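Local coordinates for WAP, Kazal, immunoglobulin, Kunitz and NTR domain-containing protein 2 (PDB 6MAA), which probably inhibits serine proteases and metalloproteases and blocks mature myostatin but not activin, and is represented here by its follistatin domain, at residues A[29-35]-A[44-48]; A[50-56]-A[67-71]. All blocks are in the same frame, centred on the assembly; numbering follows the deposited sequence.

Contact 1: residues A[29-35]-A[44-48]; sequences CLQQGSE and VCKCK
The carboxylate of E35 carries the aliphatic part of K48 on one face: CG and CD of the lysine both lie above its plane, CG coming to 3.5 Å from E35 CD. The two side chains cross at about a right angle, and it is the methylenes, not the ammonium group, that meet the acid. K48 NZ stays 5.4 Å from E35 OE2, too far for a salt bridge, though the opposite charges probably attract weakly. E35 reaches this place because its CG sits between backbone N and carbonyl carbon (chi1 72°) and the chain then runs straight. K48 bends at its third torsion and brings CE against the carbonyl of G33. Beneath these side chains the backbones pair antiparallel. E35 and K46 form a hydrogen-bonded pair, with E35 N to K46 O at 2.8 Å and K46 N to E35 O at 2.9 Å. S34 and C47 are the adjoining non-hydrogen-bonded pair, across which S34 CA also touches K46 O at 3.2 Å. One bond further, K48 N donates almost straight to G33 O at 3.1 Å. G33 is the third residue of a type II turn from Q31 to S34, where its positive phi (84°) suits glycine. Q31 O closes this turn by accepting from both S34 N and S34 OG, the latter at 2.6 Å. At the other end the C29–C45 disulfide (SG to SG 2.0 Å, chi3 -91°) ties the preceding loop to strand 42-47. This is the hairpin of the small EGF-like N-terminal part of a follistatin domain. Strand 34-39 pairs with strand 42-47, while NE2 of Q32 is hydrogen-bonded to OD1 of D73 and S34 packs on C77 of helix 69-79, to which the C47–C77 disulfide also fastens the hairpin.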
loop_
_atom_site.group_PDB
_atom_site.type_symbol
_atom_site.label_atom_id
_atom_site.label_comp_id
_atom_site.label_asym_id
_atom_site.label_seq_id
_atom_site.Cartn_x
_atom_site.Cartn_y
_atom_site.Cartn_z
ATOM N N CYS A 29 -6.293 -5.420 1.579
ATOM C CA CYS A 29 -5.519 -5.680 0.375
ATOM C C CYS A 29 -4.217 -6.353 0.781
ATOM O O CYS A 29 -3.421 -5.770 1.524
ATOM C CB CYS A 29 -5.258 -4.372 -0.363
ATOM S SG CYS A 29 -6.761 -3.669 -1.079
ATOM N N LEU A 30 -4.006 -7.580 0.296
ATOM C CA LEU A 30 -2.843 -8.355 0.726
ATOM C C LEU A 30 -1.533 -7.781 0.204
ATOM O O LEU A 30 -0.486 -7.974 0.834
ATOM C CB LEU A 30 -2.978 -9.816 0.294
ATOM C CG LEU A 30 -4.072 -10.656 0.959
ATOM C CD1 LEU A 30 -4.058 -12.068 0.408
ATOM C CD2 LEU A 30 -3.878 -10.677 2.460
ATOM N N GLN A 31 -1.558 -7.090 -0.934
ATOM C CA GLN A 31 -0.327 -6.601 -1.541
ATOM C C GLN A 31 0.344 -5.567 -0.651
ATOM O O GLN A 31 -0.267 -4.574 -0.247
ATOM C CB GLN A 31 -0.625 -5.986 -2.907
ATOM C CG GLN A 31 0.529 -5.194 -3.502
ATOM C CD GLN A 31 1.735 -6.060 -3.822
ATOM O OE1 GLN A 31 1.618 -7.069 -4.518
ATOM N NE2 GLN A 31 2.903 -5.664 -3.321
ATOM N N GLN A 32 1.616 -5.809 -0.352
ATOM C CA GLN A 32 2.431 -4.848 0.373
ATOM C C GLN A 32 2.391 -3.490 -0.319
ATOM O O GLN A 32 2.565 -3.396 -1.537
ATOM C CB GLN A 32 3.857 -5.386 0.387
ATOM C CG GLN A 32 4.873 -4.504 1.033
ATOM C CD GLN A 32 6.217 -5.171 1.052
ATOM O OE1 GLN A 32 6.368 -6.283 0.546
ATOM N NE2 GLN A 32 7.209 -4.503 1.625
ATOM N N GLY A 33 2.134 -2.439 0.464
ATOM C CA GLY A 33 2.078 -1.080 -0.042
ATOM C C GLY A 33 0.753 -0.658 -0.637
ATOM O O GLY A 33 0.642 0.474 -1.123
ATOM N N SER A 34 -0.257 -1.517 -0.607
ATOM C CA SER A 34 -1.541 -1.225 -1.219
ATOM C C SER A 34 -2.576 -0.930 -0.141
ATOM O O SER A 34 -2.394 -1.248 1.037
ATOM C CB SER A 34 -1.995 -2.409 -2.069
ATOM O OG SER A 34 -2.428 -3.474 -1.253
ATOM N N GLU A 35 -3.673 -0.305 -0.560
ATOM C CA GLU A 35 -4.791 -0.080 0.340
ATOM C C GLU A 35 -6.084 -0.136 -0.458
ATOM O O GLU A 35 -6.096 0.018 -1.681
ATOM C CB GLU A 35 -4.667 1.251 1.092
ATOM C CG GLU A 35 -4.901 2.479 0.229
ATOM C CD GLU A 35 -4.837 3.775 1.020
ATOM O OE1 GLU A 35 -5.101 4.844 0.428
ATOM O OE2 GLU A 35 -4.521 3.728 2.229
ATOM N N VAL A 44 -11.542 -1.856 -4.418
ATOM C CA VAL A 44 -10.401 -2.205 -5.253
ATOM C C VAL A 44 -9.141 -1.936 -4.439
ATOM O O VAL A 44 -9.172 -1.239 -3.424
ATOM C CB VAL A 44 -10.375 -1.390 -6.572
ATOM C CG1 VAL A 44 -11.620 -1.664 -7.419
ATOM C CG2 VAL A 44 -10.244 0.097 -6.273
ATOM N N CYS A 45 -8.019 -2.494 -4.889
ATOM C CA CYS A 45 -6.728 -2.283 -4.242
ATOM C C CYS A 45 -5.852 -1.382 -5.101
ATOM O O CYS A 45 -5.729 -1.597 -6.312
ATOM C CB CYS A 45 -6.022 -3.615 -3.986
ATOM S SG CYS A 45 -6.918 -4.660 -2.836
ATOM N N LYS A 46 -5.257 -0.370 -4.470
ATOM C CA LYS A 46 -4.406 0.598 -5.151
ATOM C C LYS A 46 -3.169 0.866 -4.307
ATOM O O LYS A 46 -3.201 0.756 -3.082
ATOM C CB LYS A 46 -5.152 1.925 -5.376
ATOM C CG LYS A 46 -6.454 1.785 -6.134
ATOM C CD LYS A 46 -6.198 1.354 -7.566
ATOM C CE LYS A 46 -7.420 1.587 -8.438
ATOM N NZ LYS A 46 -7.813 3.021 -8.443
ATOM N N CYS A 47 -2.084 1.247 -4.973
ATOM C CA CYS A 47 -0.848 1.577 -4.276
ATOM C C CYS A 47 -0.938 2.961 -3.636
ATOM O O CYS A 47 -1.400 3.919 -4.261
ATOM C CB CYS A 47 0.335 1.531 -5.242
ATOM S SG CYS A 47 0.664 -0.099 -5.978
ATOM N N LYS A 48 -0.459 3.067 -2.391
ATOM C CA LYS A 48 -0.566 4.325 -1.647
ATOM C C LYS A 48 0.338 5.418 -2.223
ATOM O O LYS A 48 -0.105 6.551 -2.441
ATOM C CB LYS A 48 -0.266 4.085 -0.165
ATOM C CG LYS A 48 -1.365 3.334 0.556
ATOM C CD LYS A 48 -0.995 3.040 1.999
ATOM C CE LYS A 48 -0.001 1.890 2.093
ATOM N NZ LYS A 48 0.223 1.452 3.502
#

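Contact 2: residues A[50-56]-A[67-71]; sequences RCEKEPS and YNRCF. With NO3 (nitrate ion), chain C.
In this Kazal-like part of the follistatin domain, 50-56 corresponds to the reactive-site loop of Kazal inhibitors, with a reactive bond predicted between K53 and E54, and 67-71 is the entry to helix 69-79 that supports it. N68 joins the two, as the equivalent asparagine does in Kazal inhibitors. Its ND2 donates hydrogen bonds to E52 O and to E54 O, each 2.9 Å long, both acceptors close to the amide plane, so the carbonyls on either side of K53 are gripped by one NH2 group. The bond to E54 O is the straighter. N68 is also the N-cap: its OD1 accepts from F71 N at 3.0 Å, which fixes the rotation of the amide, and chi1 of 62° sets CG between backbone N and carbonyl carbon, where both tasks can be met. Replacing N68 by an alanine removes the amide, and E52 O and E54 O would probably lose their shared donor, F71 N its cap, and the inverse gamma turn at K53 part of its hold. Two further links bracket the loop. S56 N donates to Y67 O at 2.9 Å, and the C51–C70 disulfide fastens the other end to the first turn of the helix. C51 CB lies over one face of the F71 ring, 3.6 Å from its centroid and offset toward the rim, a CH-pi contact, and C51 SG stands almost on the ring normal as a sulfur-aromatic partner. E52 O approaches the edge of the same ring. Y67 extends beside P55, pointing the same way, and its OH meets K53 CG at 3.5 Å. Next to the disulfide a nitrate, probably from the crystallisation liquor, accepts a nearly straight bond through its O2 from E52 N at 2.9 Å.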
loop_
_atom_site.group_PDB
_atom_site.type_symbol
_atom_site.label_atom_id
_atom_site.label_comp_id
_atom_site.label_asym_id
_atom_site.label_seq_id
_atom_site.Cartn_x
_atom_site.Cartn_y
_atom_site.Cartn_z
ATOM N N ARG A 50 2.740 7.389 -1.099
ATOM C CA ARG A 50 2.926 8.642 -0.373
ATOM C C ARG A 50 3.704 8.331 0.890
ATOM O O ARG A 50 3.217 7.572 1.733
ATOM C CB ARG A 50 1.580 9.290 -0.025
ATOM C CG ARG A 50 1.713 10.618 0.727
ATOM C CD ARG A 50 0.363 11.302 0.946
ATOM N NE ARG A 50 -0.495 10.532 1.841
ATOM C CZ ARG A 50 -0.640 10.768 3.143
ATOM N NH1 ARG A 50 0.005 11.769 3.726
ATOM N NH2 ARG A 50 -1.442 9.999 3.866
ATOM N N CYS A 51 4.897 8.911 1.028
ATOM C CA CYS A 51 5.774 8.578 2.143
ATOM C C CYS A 51 6.460 9.828 2.672
ATOM O O CYS A 51 6.741 10.762 1.922
ATOM C CB CYS A 51 6.873 7.610 1.692
ATOM S SG CYS A 51 6.274 6.004 1.112
ATOM N N GLU A 52 6.770 9.818 3.968
ATOM C CA GLU A 52 7.566 10.893 4.544
ATOM C C GLU A 52 9.014 10.800 4.083
ATOM O O GLU A 52 9.604 9.714 4.041
ATOM C CB GLU A 52 7.561 10.796 6.066
ATOM C CG GLU A 52 6.216 11.054 6.693
ATOM C CD GLU A 52 6.330 11.403 8.156
ATOM O OE1 GLU A 52 7.404 11.887 8.567
ATOM O OE2 GLU A 52 5.347 11.193 8.890
ATOM N N LYS A 53 9.608 11.957 3.779
ATOM C CA LYS A 53 11.048 12.026 3.529
ATOM C C LYS A 53 11.799 12.068 4.861
ATOM O O LYS A 53 12.445 13.048 5.231
ATOM C CB LYS A 53 11.421 13.203 2.637
ATOM C CG LYS A 53 12.826 13.046 2.053
ATOM C CD LYS A 53 13.354 14.317 1.424
ATOM C CE LYS A 53 13.721 15.336 2.479
ATOM N NZ LYS A 53 14.419 16.503 1.872
ATOM N N GLU A 54 11.675 10.973 5.590
ATOM C CA GLU A 54 12.325 10.806 6.886
ATOM C C GLU A 54 13.240 9.608 6.721
ATOM O O GLU A 54 12.746 8.480 6.537
ATOM C CB GLU A 54 11.265 10.530 7.955
ATOM C CG GLU A 54 11.785 10.535 9.383
ATOM C CD GLU A 54 12.374 11.869 9.777
ATOM O OE1 GLU A 54 13.616 11.967 9.877
ATOM O OE2 GLU A 54 11.595 12.828 9.962
ATOM N N PRO A 55 14.561 9.785 6.741
ATOM C CA PRO A 55 15.449 8.680 6.364
ATOM C C PRO A 55 15.522 7.610 7.436
ATOM O O PRO A 55 15.655 7.897 8.626
ATOM C CB PRO A 55 16.807 9.365 6.172
ATOM C CG PRO A 55 16.741 10.565 7.047
ATOM C CD PRO A 55 15.306 11.032 6.982
ATOM N N SER A 56 15.431 6.364 6.989
ATOM C CA SER A 56 15.697 5.196 7.815
ATOM C C SER A 56 16.104 4.106 6.836
ATOM O O SER A 56 15.279 3.290 6.413
ATOM C CB SER A 56 14.453 4.806 8.610
ATOM O OG SER A 56 14.763 3.833 9.588
ATOM N N TYR A 67 14.950 4.310 0.935
ATOM C CA TYR A 67 15.118 5.475 1.801
ATOM C C TYR A 67 14.482 5.255 3.174
ATOM O O TYR A 67 15.022 5.703 4.195
ATOM C CB TYR A 67 14.539 6.703 1.093
ATOM C CG TYR A 67 14.863 8.030 1.732
ATOM C CD1 TYR A 67 14.051 8.557 2.733
ATOM C CD2 TYR A 67 15.974 8.772 1.326
ATOM C CE1 TYR A 67 14.333 9.785 3.311
ATOM C CE2 TYR A 67 16.267 9.999 1.905
ATOM C CZ TYR A 67 15.441 10.497 2.900
ATOM O OH TYR A 67 15.718 11.710 3.488
ATOM N N ASN A 68 13.336 4.573 3.217
ATOM C CA ASN A 68 12.743 4.062 4.450
ATOM C C ASN A 68 11.801 2.921 4.076
ATOM O O ASN A 68 11.680 2.553 2.906
ATOM C CB ASN A 68 12.079 5.162 5.294
ATOM C CG ASN A 68 10.921 5.840 4.586
ATOM O OD1 ASN A 68 10.191 5.216 3.816
ATOM N ND2 ASN A 68 10.749 7.132 4.850
ATOM N N ARG A 69 11.142 2.346 5.084
ATOM C CA ARG A 69 10.276 1.198 4.830
ATOM C C ARG A 69 9.080 1.562 3.963
ATOM O O ARG A 69 8.605 0.728 3.183
ATOM C CB ARG A 69 9.793 0.599 6.147
ATOM C CG ARG A 69 10.887 -0.078 6.935
ATOM C CD ARG A 69 10.292 -0.881 8.063
ATOM N NE ARG A 69 11.319 -1.521 8.870
ATOM C CZ ARG A 69 11.099 -2.591 9.624
ATOM N NH1 ARG A 69 9.893 -3.141 9.649
ATOM N NH2 ARG A 69 12.084 -3.121 10.335
ATOM N N CYS A 70 8.564 2.781 4.101
ATOM C CA CYS A 70 7.452 3.198 3.255
ATOM C C CYS A 70 7.852 3.202 1.780
ATOM O O CYS A 70 7.087 2.750 0.922
ATOM C CB CYS A 70 6.946 4.565 3.715
ATOM S SG CYS A 70 5.501 5.194 2.832
ATOM N N PHE A 71 9.057 3.686 1.464
ATOM C CA PHE A 71 9.509 3.637 0.075
ATOM C C PHE A 71 9.736 2.201 -0.393
ATOM O O PHE A 71 9.455 1.872 -1.552
ATOM C CB PHE A 71 10.734 4.532 -0.135
ATOM C CG PHE A 71 10.417 6.009 -0.045
ATOM C CD1 PHE A 71 9.793 6.662 -1.098
ATOM C CD2 PHE A 71 10.703 6.728 1.107
ATOM C CE1 PHE A 71 9.474 8.009 -1.011
ATOM C CE2 PHE A 71 10.399 8.073 1.198
ATOM C CZ PHE A 71 9.776 8.714 0.140
HETATM N N NO3 C . 6.446 6.974 6.093
HETATM O O1 NO3 C . 7.617 7.065 5.647
HETATM O O2 NO3 C . 5.587 7.833 5.770
HETATM O O3 NO3 C . 6.139 6.023 6.872
#

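Overall arrangement
Contact 1 and contact 2 follow each other in series along the chain: a single residue separates 44-48 from 50-56, yet their centres lie about 17 Å apart and the two do not otherwise touch. Helix 69-79 relates them. Its N-terminal end meets the loop 50-56 in contact 2, while C77, about two turns further along, receives the disulfide from C47 of contact 1, so the EGF-like hairpin and the Kazal loop are fastened to different turns of one helix. The predicted reactive bond belongs to contact 2 alone. A second nitrate comes within about 3 Å of the P55 side chain, nearest atoms, again on the loop, whereas contact 1 lies away from the predicted reactive bond.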